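Long-range contacts in putative amino acid binding protein (Streptococcus mutans, PDB 4C0R), which probably binds glutathione outside the cell, here seen with its oxidized disulfide, and delivers it to the cystine ABC importer TcyBC for uptake: residues 12-16 with 165-170; 87-91 with 189-193; 107-113 with 157-161. One frame throughout, in Å; residues are numbered along the deposited sequence. Where two conformers were deposited one is given.

Contact 1: residues 12-16 with 165-170; sequences TTNPF and ISAETI. With GDS (oxidized glutathione disulfide), chain C.
Residues 165-170 belong to helix 164-173. Residues 13-16 pack against it; 12-13 are a weakly bonded strand. Phe16 N donates to Thr13 O at 2.8 Å, closing a type VI turn with cis-Pro15 at its third position (Asn14 -64°/133°, Pro15 -105°/18°). The closest CA pair is Asn14-Ser166, 5.8 Å. Ser166 takes rotamer m, and its OG donates to Asn14 O at 2.7 Å. Thr169, also m, turns its own OG1 back to Ile165 O (2.7 Å). This leaves its CG2 3.6 Å from Asn14 OD1. Asn14 is t, and its ND2 bonds Glu173 further along the helix. Pro15 CG meets Ile165 CG2 at 3.6 Å. Phe16, with chi1 -81° and chi2 82°, brings CE1 to 4.1 Å from Ile165 CG2; Leu228 packs on all three side chains. Thr12 OG1 (rotamer p) donates to GDS O2 (2.8 Å) and Thr13 OG1 (m) to GDS O5 (2.9 Å). Thr12 and Thr13 form a classic beta bulge opposite Ser17, at the glutathione disulfide pocket of a family 3 solute-binding protein.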
loop_
_atom_site.group_PDB
_atom_site.type_symbol
_atom_site.label_atom_id
_atom_site.label_comp_id
_atom_site.label_asym_id
_atom_site.label_seq_id
_atom_site.Cartn_x
_atom_site.Cartn_y
_atom_site.Cartn_z
ATOM N N THR A 12 7.692 0.457 6.027
ATOM C CA THR A 12 7.127 1.390 6.996
ATOM C C THR A 12 5.632 1.563 6.897
ATOM O O THR A 12 5.075 2.632 7.226
ATOM C CB THR A 12 7.778 2.768 6.891
ATOM O OG1 THR A 12 7.520 3.294 5.589
ATOM C CG2 THR A 12 9.317 2.621 7.131
ATOM N N THR A 13 4.950 0.517 6.446
ATOM C CA THR A 13 3.522 0.545 6.210
ATOM C C THR A 13 2.827 -0.659 6.858
ATOM O O THR A 13 2.399 -1.591 6.159
ATOM C CB THR A 13 3.228 0.631 4.694
ATOM O OG1 THR A 13 4.065 1.651 4.091
ATOM C CG2 THR A 13 1.783 0.950 4.401
ATOM N N ASN A 14 2.747 -0.620 8.158
ATOM C CA ASN A 14 2.104 -1.695 8.901
ATOM C C ASN A 14 0.636 -1.730 8.509
ATOM O O ASN A 14 0.017 -0.690 8.469
ATOM C CB ASN A 14 2.300 -1.362 10.382
ATOM C CG ASN A 14 1.660 -2.291 11.351
ATOM O OD1 ASN A 14 1.172 -3.371 11.070
ATOM N ND2 ASN A 14 1.625 -1.810 12.599
ATOM N N PRO A 15 0.062 -2.912 8.210
ATOM C CA PRO A 15 0.583 -4.274 8.333
ATOM C C PRO A 15 0.995 -4.935 7.031
ATOM O O PRO A 15 1.173 -6.128 6.983
ATOM C CB PRO A 15 -0.596 -5.016 8.892
ATOM C CG PRO A 15 -1.754 -4.379 8.177
ATOM C CD PRO A 15 -1.416 -2.923 8.059
ATOM N N PHE A 16 1.202 -4.151 5.973
ATOM C CA PHE A 16 1.611 -4.707 4.693
ATOM C C PHE A 16 3.086 -5.017 4.639
ATOM O O PHE A 16 3.508 -6.031 4.113
ATOM C CB PHE A 16 1.184 -3.800 3.493
ATOM C CG PHE A 16 -0.266 -4.007 3.119
ATOM C CD1 PHE A 16 -1.287 -3.355 3.839
ATOM C CD2 PHE A 16 -0.631 -4.885 2.124
ATOM C CE1 PHE A 16 -2.564 -3.607 3.544
ATOM C CE2 PHE A 16 -1.928 -5.129 1.850
ATOM C CZ PHE A 16 -2.886 -4.509 2.548
ATOM N N ILE A 165 -6.871 -0.331 5.997
ATOM C CA ILE A 165 -6.259 -1.367 6.805
ATOM C C ILE A 165 -5.079 -0.781 7.621
ATOM O O ILE A 165 -4.995 -0.972 8.851
ATOM C CB ILE A 165 -5.833 -2.549 5.950
ATOM C CG1 ILE A 165 -7.026 -3.301 5.345
ATOM C CG2 ILE A 165 -4.984 -3.527 6.805
ATOM C CD1 ILE A 165 -6.692 -4.259 4.258
ATOM N N SER A 166 -4.198 -0.006 6.993
ATOM C CA SER A 166 -3.113 0.598 7.742
ATOM C C SER A 166 -3.599 1.681 8.694
ATOM O O SER A 166 -3.131 1.780 9.801
ATOM C CB SER A 166 -2.028 1.183 6.839
ATOM O OG SER A 166 -1.261 0.164 6.247
ATOM N N ALA A 167 -4.554 2.498 8.235
ATOM C CA ALA A 167 -5.061 3.557 9.114
ATOM C C ALA A 167 -5.586 2.972 10.420
ATOM O O ALA A 167 -5.257 3.450 11.507
ATOM C CB ALA A 167 -6.135 4.359 8.422
ATOM N N GLU A 168 -6.446 1.980 10.301
ATOM C CA GLU A 168 -7.083 1.363 11.459
ATOM C C GLU A 168 -6.053 0.665 12.331
ATOM O O GLU A 168 -6.075 0.766 13.566
ATOM C CB GLU A 168 -8.225 0.445 11.033
ATOM C CG GLU A 168 -9.398 1.218 10.439
ATOM C CD GLU A 168 -10.625 0.388 10.244
ATOM O OE1 GLU A 168 -10.522 -0.815 9.932
ATOM O OE2 GLU A 168 -11.708 0.987 10.378
ATOM N N THR A 169 -5.125 -0.024 11.685
ATOM C CA THR A 169 -4.109 -0.758 12.425
ATOM C C THR A 169 -3.259 0.166 13.284
ATOM O O THR A 169 -3.039 -0.090 14.468
ATOM C CB THR A 169 -3.193 -1.556 11.460
ATOM O OG1 THR A 169 -3.965 -2.572 10.793
ATOM C CG2 THR A 169 -2.023 -2.133 12.195
ATOM N N ILE A 170 -2.796 1.254 12.695
ATOM C CA ILE A 170 -1.941 2.234 13.379
ATOM C C ILE A 170 -2.700 2.938 14.493
ATOM O O ILE A 170 -2.189 3.072 15.578
ATOM C CB ILE A 170 -1.380 3.239 12.383
ATOM C CG1 ILE A 170 -0.338 2.570 11.517
ATOM C CG2 ILE A 170 -0.727 4.392 13.120
ATOM C CD1 ILE A 170 0.008 3.360 10.261
HETATM C CD1 GDS C . 9.037 8.329 1.952
HETATM N N2 GDS C . 8.094 8.317 3.078
HETATM C CA2 GDS C . 7.978 7.077 3.755
HETATM C C2 GDS C . 8.952 6.742 4.829
HETATM O O2 GDS C . 9.171 5.553 5.143
HETATM C CB2 GDS C . 6.958 6.048 3.452
HETATM S SG2 GDS C . 5.738 6.587 2.274
HETATM N N3 GDS C . 9.628 7.842 5.483
HETATM C CA3 GDS C . 10.661 7.564 6.480
HETATM C C3 GDS C . 11.962 7.868 5.741
HETATM O OE3 GDS C . 12.945 8.406 6.340
HETATM O OE4 GDS C . 12.108 7.609 4.511
HETATM N N4 GDS C . 2.588 5.826 2.116
HETATM C CA4 GDS C . 2.161 6.801 3.091
HETATM C C4 GDS C . 1.648 8.022 2.410
HETATM O OE5 GDS C . 1.238 7.988 1.209
HETATM O OE6 GDS C . 1.581 9.073 3.106
HETATM C C5 GDS C . 3.193 4.617 2.581
HETATM O O5 GDS C . 3.302 4.410 3.788
HETATM C CA5 GDS C . 3.711 3.764 1.512
HETATM N N5 GDS C . 2.997 3.672 0.306
HETATM C CB5 GDS C . 5.202 3.723 1.439
HETATM S SG5 GDS C . 5.797 5.279 0.721
HETATM C CA6 GDS C . -0.909 3.723 -2.350
HETATM C C6 GDS C . -0.096 3.725 -3.634
HETATM O OE7 GDS C . 0.493 4.788 -3.973
HETATM O OE8 GDS C . 0.004 2.690 -4.336
HETATM N N6 GDS C . -1.670 2.460 -2.313
HETATM C CB6 GDS C . -0.037 3.888 -1.158
HETATM C CG6 GDS C . 1.207 2.983 -1.302
HETATM C CD6 GDS C . 1.854 2.908 0.066
HETATM O O6 GDS C . 1.469 2.196 1.004
#

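Contact 2: residues 87-91 with 189-193; sequences ASNPL and KPYVY
Strand residues 87-88 run antiparallel to 191-193; Asn89, Pro90, Lys189 and Pro190 are loop or turn. Ala87 and Val192 form a hydrogen-bonded pair with CA atoms 5.5 Å apart. Ser88 and Tyr191 form a non-hydrogen-bonded pair with CA atoms 4.4 Å apart. Val192 N donates to Ala87 O at 2.9 Å. Beyond the Ser88-Tyr191 pair, Asn89 N donates to Pro190 O, also at 2.9 Å. Ala87 O takes a further CA-H...O contact from Tyr191 CA at 3.3 Å. Pro190 is the centre of an inverse gamma turn (phi -88°, psi 60°), closed by a weak bond from Tyr191 N to Lys189 O of 2.9 Å.

The ladder joins strand 81-96 to strand 191-196 in the mixed sheet. Strand 81-96 is long and broken, and it also pairs with strands 160-163 and 179-183. Such shared strands link the two lobes in periplasmic-binding-protein folds, which fits this family.

Several of the remaining polar groups find partners outside the pair. The Ser88 backbone bonds Tyr232, and Tyr191 OH bonds Asp238 and Asp235 N. Asn89 is t; its OD1 accepts from Ile165 N, and its ND2 makes a weak bond to Asn69.

Ala87 CB touches Val192 CG2 at 3.8 Å on one sheet face, with Val192 in rotamer m (chi1 -68°). On the other, Ser88 (t) places CB at the edge of the Tyr191 ring, 3.8 Å from CD1; Tyr191 is m, with chi1 -70° and chi2 -22°. Pro190 CG packs 3.6 Å from Ser88 OG and 3.9 Å from Pro90 CB.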
loop_
_atom_site.group_PDB
_atom_site.type_symbol
_atom_site.label_atom_id
_atom_site.label_comp_id
_atom_site.label_asym_id
_atom_site.label_seq_id
_atom_site.Cartn_x
_atom_site.Cartn_y
_atom_site.Cartn_z
ATOM N N ALA A 87 -5.021 -8.135 -2.385
ATOM C CA ALA A 87 -5.883 -7.663 -1.317
ATOM C C ALA A 87 -6.693 -6.503 -1.840
ATOM O O ALA A 87 -6.337 -5.893 -2.848
ATOM C CB ALA A 87 -5.053 -7.192 -0.113
ATOM N N SER A 88 -7.793 -6.222 -1.158
ATOM C CA SER A 88 -8.660 -5.097 -1.400
ATOM C C SER A 88 -8.638 -4.185 -0.190
ATOM O O SER A 88 -8.907 -4.624 0.941
ATOM C CB SER A 88 -10.076 -5.586 -1.747
ATOM O OG SER A 88 -10.863 -4.475 -2.172
ATOM N N ASN A 89 -8.352 -2.906 -0.389
ATOM C CA ASN A 89 -8.017 -2.015 0.695
ATOM C C ASN A 89 -8.508 -0.608 0.412
ATOM O O ASN A 89 -7.798 0.235 -0.167
ATOM C CB ASN A 89 -6.519 -2.023 0.844
ATOM C CG ASN A 89 -6.022 -1.443 2.130
ATOM O OD1 ASN A 89 -6.798 -1.036 2.984
ATOM N ND2 ASN A 89 -4.703 -1.441 2.296
ATOM N N PRO A 90 -9.772 -0.304 0.798
ATOM C CA PRO A 90 -10.322 0.965 0.387
ATOM C C PRO A 90 -9.809 2.139 1.187
ATOM O O PRO A 90 -9.227 1.983 2.248
ATOM C CB PRO A 90 -11.832 0.774 0.616
ATOM C CG PRO A 90 -11.922 -0.113 1.730
ATOM C CD PRO A 90 -10.734 -1.101 1.572
ATOM N N LEU A 91 -10.004 3.344 0.647
ATOM C CA LEU A 91 -9.498 4.517 1.298
ATOM C C LEU A 91 -10.396 5.023 2.391
ATOM O O LEU A 91 -11.640 4.908 2.333
ATOM C CB LEU A 91 -9.293 5.677 0.312
ATOM C CG LEU A 91 -8.190 5.461 -0.677
ATOM C CD1 LEU A 91 -8.215 6.636 -1.665
ATOM C CD2 LEU A 91 -6.875 5.388 0.038
ATOM N N LYS A 189 -12.183 -0.793 -8.020
ATOM C CA LYS A 189 -11.886 -1.683 -6.890
ATOM C C LYS A 189 -10.482 -1.361 -6.367
ATOM O O LYS A 189 -9.507 -1.275 -7.146
ATOM C CB LYS A 189 -11.960 -3.148 -7.302
ATOM C CG LYS A 189 -13.352 -3.529 -7.756
ATOM C CD LYS A 189 -13.460 -4.983 -8.115
ATOM C CE LYS A 189 -14.880 -5.276 -8.624
ATOM N NZ LYS A 189 -15.022 -6.750 -8.765
ATOM N N PRO A 190 -10.355 -1.229 -5.043
ATOM C CA PRO A 190 -9.120 -0.683 -4.448
ATOM C C PRO A 190 -8.074 -1.774 -4.175
ATOM O O PRO A 190 -7.664 -1.983 -3.044
ATOM C CB PRO A 190 -9.628 -0.077 -3.133
ATOM C CG PRO A 190 -10.789 -0.921 -2.792
ATOM C CD PRO A 190 -11.450 -1.281 -4.071
ATOM N N TYR A 191 -7.667 -2.449 -5.223
ATOM C CA TYR A 191 -6.805 -3.579 -5.083
ATOM C C TYR A 191 -5.356 -3.163 -4.882
ATOM O O TYR A 191 -4.939 -2.067 -5.295
ATOM C CB TYR A 191 -6.929 -4.491 -6.287
ATOM C CG TYR A 191 -8.244 -5.259 -6.443
ATOM C CD1 TYR A 191 -9.055 -5.480 -5.386
ATOM C CD2 TYR A 191 -8.581 -5.822 -7.661
ATOM C CE1 TYR A 191 -10.248 -6.234 -5.532
ATOM C CE2 TYR A 191 -9.704 -6.596 -7.799
ATOM C CZ TYR A 191 -10.514 -6.802 -6.724
ATOM O OH TYR A 191 -11.674 -7.592 -6.863
ATOM N N VAL A 192 -4.576 -4.052 -4.294
ATOM C CA VAL A 192 -3.144 -3.831 -4.238
ATOM C C VAL A 192 -2.453 -5.080 -4.795
ATOM O O VAL A 192 -3.091 -6.172 -4.906
ATOM C CB VAL A 192 -2.682 -3.472 -2.911
ATOM C CG1 VAL A 192 -3.219 -2.031 -2.512
ATOM C CG2 VAL A 192 -3.060 -4.547 -1.947
ATOM N N TYR A 193 -1.195 -4.933 -5.193
ATOM C CA TYR A 193 -0.555 -5.881 -6.103
ATOM C C TYR A 193 0.927 -5.955 -5.871
ATOM O O TYR A 193 1.483 -4.987 -5.317
ATOM C CB TYR A 193 -0.633 -5.297 -7.527
ATOM C CG TYR A 193 -2.014 -5.057 -8.063
ATOM C CD1 TYR A 193 -2.724 -3.880 -7.792
ATOM C CD2 TYR A 193 -2.610 -6.018 -8.835
ATOM C CE1 TYR A 193 -4.014 -3.674 -8.307
ATOM C CE2 TYR A 193 -3.903 -5.848 -9.321
ATOM C CZ TYR A 193 -4.583 -4.677 -9.095
ATOM O OH TYR A 193 -5.855 -4.523 -9.614
#

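Contact 3: residues 107-113 with 157-161; sequences IAGHSTQ and YDFKI. With CD (cadmium ion), chain F; CD (cadmium ion), chain M; GDS (oxidized glutathione disulfide), chain C.
A type II beta turn, Ile107 to His110, leads into strand 111-114, which lies against the loop and strand start at 157-161 in the lobe that holds Lys160 of the ligand pocket. Ile107 (p) lays CG2 over one face of the Phe159 ring, 3.8 Å from the centroid, a CH-pi contact. His110 N donates to Ile107 O at 2.9 Å, closing the turn; Gly109 has phi 83°, which suits glycine. His110 NE2 binds one cadmium ion at 2.1 Å, with Asp100. The closest CA pairs, Ser111-Asp158 and Thr112-Tyr157, are both at 5.4 Å. Ser111 N donates to Asp158 OD2 and Asp158 N to Ser111 O, each 2.9 Å. Asp158 OD1 and OD2 also hold a second cadmium, each at 2.4 Å. Thr112 (t) covers the opposite face of Phe159 (p), CB 3.7 Å from the centroid. Its OG1 donates to Phe159 O at 2.9 Å. Water 1 bridges Thr112 OG1 and Ile161 N. Gln113 (m) sets CG 3.4 Å above the Tyr157 ring centroid, and its OE1 bonds Asn151. Lys160 NZ donates to Gln113 O at 3.0 Å and to GDS OE6 at 2.7 Å.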
loop_
_atom_site.group_PDB
_atom_site.type_symbol
_atom_site.label_atom_id
_atom_site.label_comp_id
_atom_site.label_asym_id
_atom_site.label_seq_id
_atom_site.Cartn_x
_atom_site.Cartn_y
_atom_site.Cartn_z
ATOM N N ILE A 107 -12.731 18.495 3.094
ATOM C CA ILE A 107 -11.301 18.686 3.244
ATOM C C ILE A 107 -10.893 20.017 2.654
ATOM O O ILE A 107 -9.780 20.511 2.899
ATOM C CB ILE A 107 -10.452 17.559 2.574
ATOM C CG1 ILE A 107 -10.654 17.537 1.060
ATOM C CG2 ILE A 107 -10.788 16.228 3.247
ATOM C CD1 ILE A 107 -9.871 16.437 0.325
ATOM N N ALA A 108 -11.782 20.602 1.858
ATOM C CA ALA A 108 -11.426 21.864 1.179
ATOM C C ALA A 108 -10.974 22.891 2.229
ATOM O O ALA A 108 -11.628 23.073 3.265
ATOM C CB ALA A 108 -12.615 22.396 0.375
ATOM N N GLY A 109 -9.852 23.540 1.946
ATOM C CA GLY A 109 -9.293 24.543 2.825
ATOM C C GLY A 109 -8.439 24.052 3.990
ATOM O O GLY A 109 -7.848 24.835 4.738
ATOM N N HIS A 110 -8.368 22.726 4.161
ATOM C CA HIS A 110 -7.645 22.131 5.259
ATOM C C HIS A 110 -6.234 21.640 4.824
ATOM O O HIS A 110 -5.908 21.603 3.634
ATOM C CB HIS A 110 -8.473 20.988 5.809
ATOM C CG HIS A 110 -9.680 21.413 6.598
ATOM N ND1 HIS A 110 -10.949 21.436 6.053
ATOM C CD2 HIS A 110 -9.834 21.713 7.917
ATOM C CE1 HIS A 110 -11.826 21.769 6.987
ATOM N NE2 HIS A 110 -11.179 21.928 8.129
ATOM N N SER A 111 -5.428 21.294 5.807
ATOM C CA SER A 111 -4.040 20.944 5.548
ATOM C C SER A 111 -3.823 19.455 5.790
ATOM O O SER A 111 -4.411 18.877 6.686
ATOM C CB SER A 111 -3.118 21.785 6.433
ATOM O OG SER A 111 -1.757 21.712 6.012
ATOM N N THR A 112 -2.957 18.875 4.950
ATOM C CA THR A 112 -2.622 17.469 5.030
ATOM C C THR A 112 -1.172 17.291 4.619
ATOM O O THR A 112 -0.579 18.149 3.985
ATOM C CB THR A 112 -3.536 16.632 4.110
ATOM O OG1 THR A 112 -3.300 15.262 4.413
ATOM C CG2 THR A 112 -3.231 16.814 2.689
ATOM N N GLN A 113 -0.628 16.148 4.981
ATOM C CA GLN A 113 0.684 15.718 4.563
ATOM C C GLN A 113 0.531 14.646 3.495
ATOM O O GLN A 113 -0.420 13.829 3.540
ATOM C CB GLN A 113 1.471 15.165 5.722
ATOM C CG GLN A 113 1.958 16.303 6.703
ATOM C CD GLN A 113 2.839 15.751 7.814
ATOM O OE1 GLN A 113 2.413 14.973 8.640
ATOM N NE2 GLN A 113 4.092 16.150 7.809
ATOM N N TYR A 157 -1.642 18.802 11.585
ATOM C CA TYR A 157 -2.302 18.793 10.286
ATOM C C TYR A 157 -3.719 18.343 10.527
ATOM O O TYR A 157 -4.020 17.782 11.563
ATOM C CB TYR A 157 -1.560 17.847 9.317
ATOM C CG TYR A 157 -0.204 18.370 9.009
ATOM C CD1 TYR A 157 -0.025 19.336 8.023
ATOM C CD2 TYR A 157 0.884 17.942 9.747
ATOM C CE1 TYR A 157 1.232 19.865 7.771
ATOM C CE2 TYR A 157 2.145 18.487 9.507
ATOM C CZ TYR A 157 2.298 19.423 8.526
ATOM O OH TYR A 157 3.551 19.952 8.300
ATOM N N ASP A 158 -4.619 18.618 9.587
ATOM C CA ASP A 158 -6.030 18.468 9.855
ATOM C C ASP A 158 -6.638 17.098 9.525
ATOM O O ASP A 158 -7.627 16.700 10.118
ATOM C CB ASP A 158 -6.801 19.508 9.047
ATOM C CG ASP A 158 -6.396 20.967 9.375
ATOM O OD1 ASP A 158 -6.036 21.244 10.534
ATOM O OD2 ASP A 158 -6.479 21.788 8.430
ATOM N N PHE A 159 -6.071 16.403 8.548
ATOM C CA PHE A 159 -6.594 15.116 8.135
ATOM C C PHE A 159 -5.496 14.347 7.424
ATOM O O PHE A 159 -4.499 14.973 6.996
ATOM C CB PHE A 159 -7.801 15.250 7.177
ATOM C CG PHE A 159 -7.476 15.794 5.813
ATOM C CD1 PHE A 159 -7.503 17.146 5.570
ATOM C CD2 PHE A 159 -7.160 14.953 4.754
ATOM C CE1 PHE A 159 -7.240 17.638 4.343
ATOM C CE2 PHE A 159 -6.907 15.421 3.513
ATOM C CZ PHE A 159 -6.940 16.804 3.293
ATOM N N LYS A 160 -5.703 13.031 7.254
ATOM C CA LYS A 160 -4.825 12.217 6.388
ATOM C C LYS A 160 -5.697 11.189 5.661
ATOM O O LYS A 160 -6.461 10.472 6.283
ATOM C CB LYS A 160 -3.749 11.496 7.208
ATOM C CG LYS A 160 -2.861 10.523 6.424
ATOM C CD LYS A 160 -2.033 11.223 5.362
ATOM C CE LYS A 160 -1.145 10.232 4.630
ATOM N NZ LYS A 160 -0.389 10.865 3.532
ATOM N N ILE A 161 -5.549 11.133 4.346
ATOM C CA ILE A 161 -6.201 10.125 3.522
ATOM C C ILE A 161 -5.241 8.949 3.269
ATOM O O ILE A 161 -4.091 9.137 2.878
ATOM C CB ILE A 161 -6.681 10.661 2.173
ATOM C CG1 ILE A 161 -7.678 11.800 2.390
ATOM C CG2 ILE A 161 -7.293 9.549 1.326
ATOM C CD1 ILE A 161 -8.029 12.526 1.114
HETATM CD CD CD F . -11.812 22.187 10.167
HETATM CD CD CD M . -6.265 23.577 9.960
HETATM C CD1 GDS C . 9.037 8.329 1.952
HETATM N N2 GDS C . 8.094 8.317 3.078
HETATM C CA2 GDS C . 7.978 7.077 3.755
HETATM C C2 GDS C . 8.952 6.742 4.829
HETATM O O2 GDS C . 9.171 5.553 5.143
HETATM C CB2 GDS C . 6.958 6.048 3.452
HETATM S SG2 GDS C . 5.738 6.587 2.274
HETATM N N3 GDS C . 9.628 7.842 5.483
HETATM C CA3 GDS C . 10.661 7.564 6.480
HETATM C C3 GDS C . 11.962 7.868 5.741
HETATM O OE3 GDS C . 12.945 8.406 6.340
HETATM O OE4 GDS C . 12.108 7.609 4.511
HETATM N N4 GDS C . 2.588 5.826 2.116
HETATM C CA4 GDS C . 2.161 6.801 3.091
HETATM C C4 GDS C . 1.648 8.022 2.410
HETATM O OE5 GDS C . 1.238 7.988 1.209
HETATM O OE6 GDS C . 1.581 9.073 3.106
HETATM C C5 GDS C . 3.193 4.617 2.581
HETATM O O5 GDS C . 3.302 4.410 3.788
HETATM C CA5 GDS C . 3.711 3.764 1.512
HETATM N N5 GDS C . 2.997 3.672 0.306
HETATM C CB5 GDS C . 5.202 3.723 1.439
HETATM S SG5 GDS C . 5.797 5.279 0.721
HETATM C CA6 GDS C . -0.909 3.723 -2.350
HETATM C C6 GDS C . -0.096 3.725 -3.634
HETATM O OE7 GDS C . 0.493 4.788 -3.973
HETATM O OE8 GDS C . 0.004 2.690 -4.336
HETATM N N6 GDS C . -1.670 2.460 -2.313
HETATM C CB6 GDS C . -0.037 3.888 -1.158
HETATM C CG6 GDS C . 1.207 2.983 -1.302
HETATM C CD6 GDS C . 1.854 2.908 0.066
HETATM O O6 GDS C . 1.469 2.196 1.004
HETATM O O HOH W 1 -4.211 13.182 2.799
HETATM O O HOH W 2 -1.752 14.396 7.030
HETATM O O HOH W 3 5.320 18.342 5.861
HETATM O O HOH W 4 -12.312 24.418 10.677
HETATM O O HOH W 5 -3.755 23.004 10.209
HETATM O O HOH W 6 -7.259 24.638 8.530
#

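Contacts 1 and 2 touch directly, with centres 13 Å apart. Asn89 OD1 lies 3.1 Å from Ile165 N, a probable hydrogen bond. Phe16 CE2 packs 4.0 Å from Val192 CG2. Along the chain their segments alternate. Contact 3 lies further out, with centres 19 Å from contact 1 and 22 Å from contact 2. Strand 160-163 runs straight into helix 164-173, so contact 3 passes into contact 1. It meets contact 2 where Leu91 CD1 is 4.3 Å from Ile161 CG2. The ligand brings the sites together: contacts 1 and 3 both bind it, and the Val192 side chain of contact 2 lies about 5 Å from it between nearest atoms.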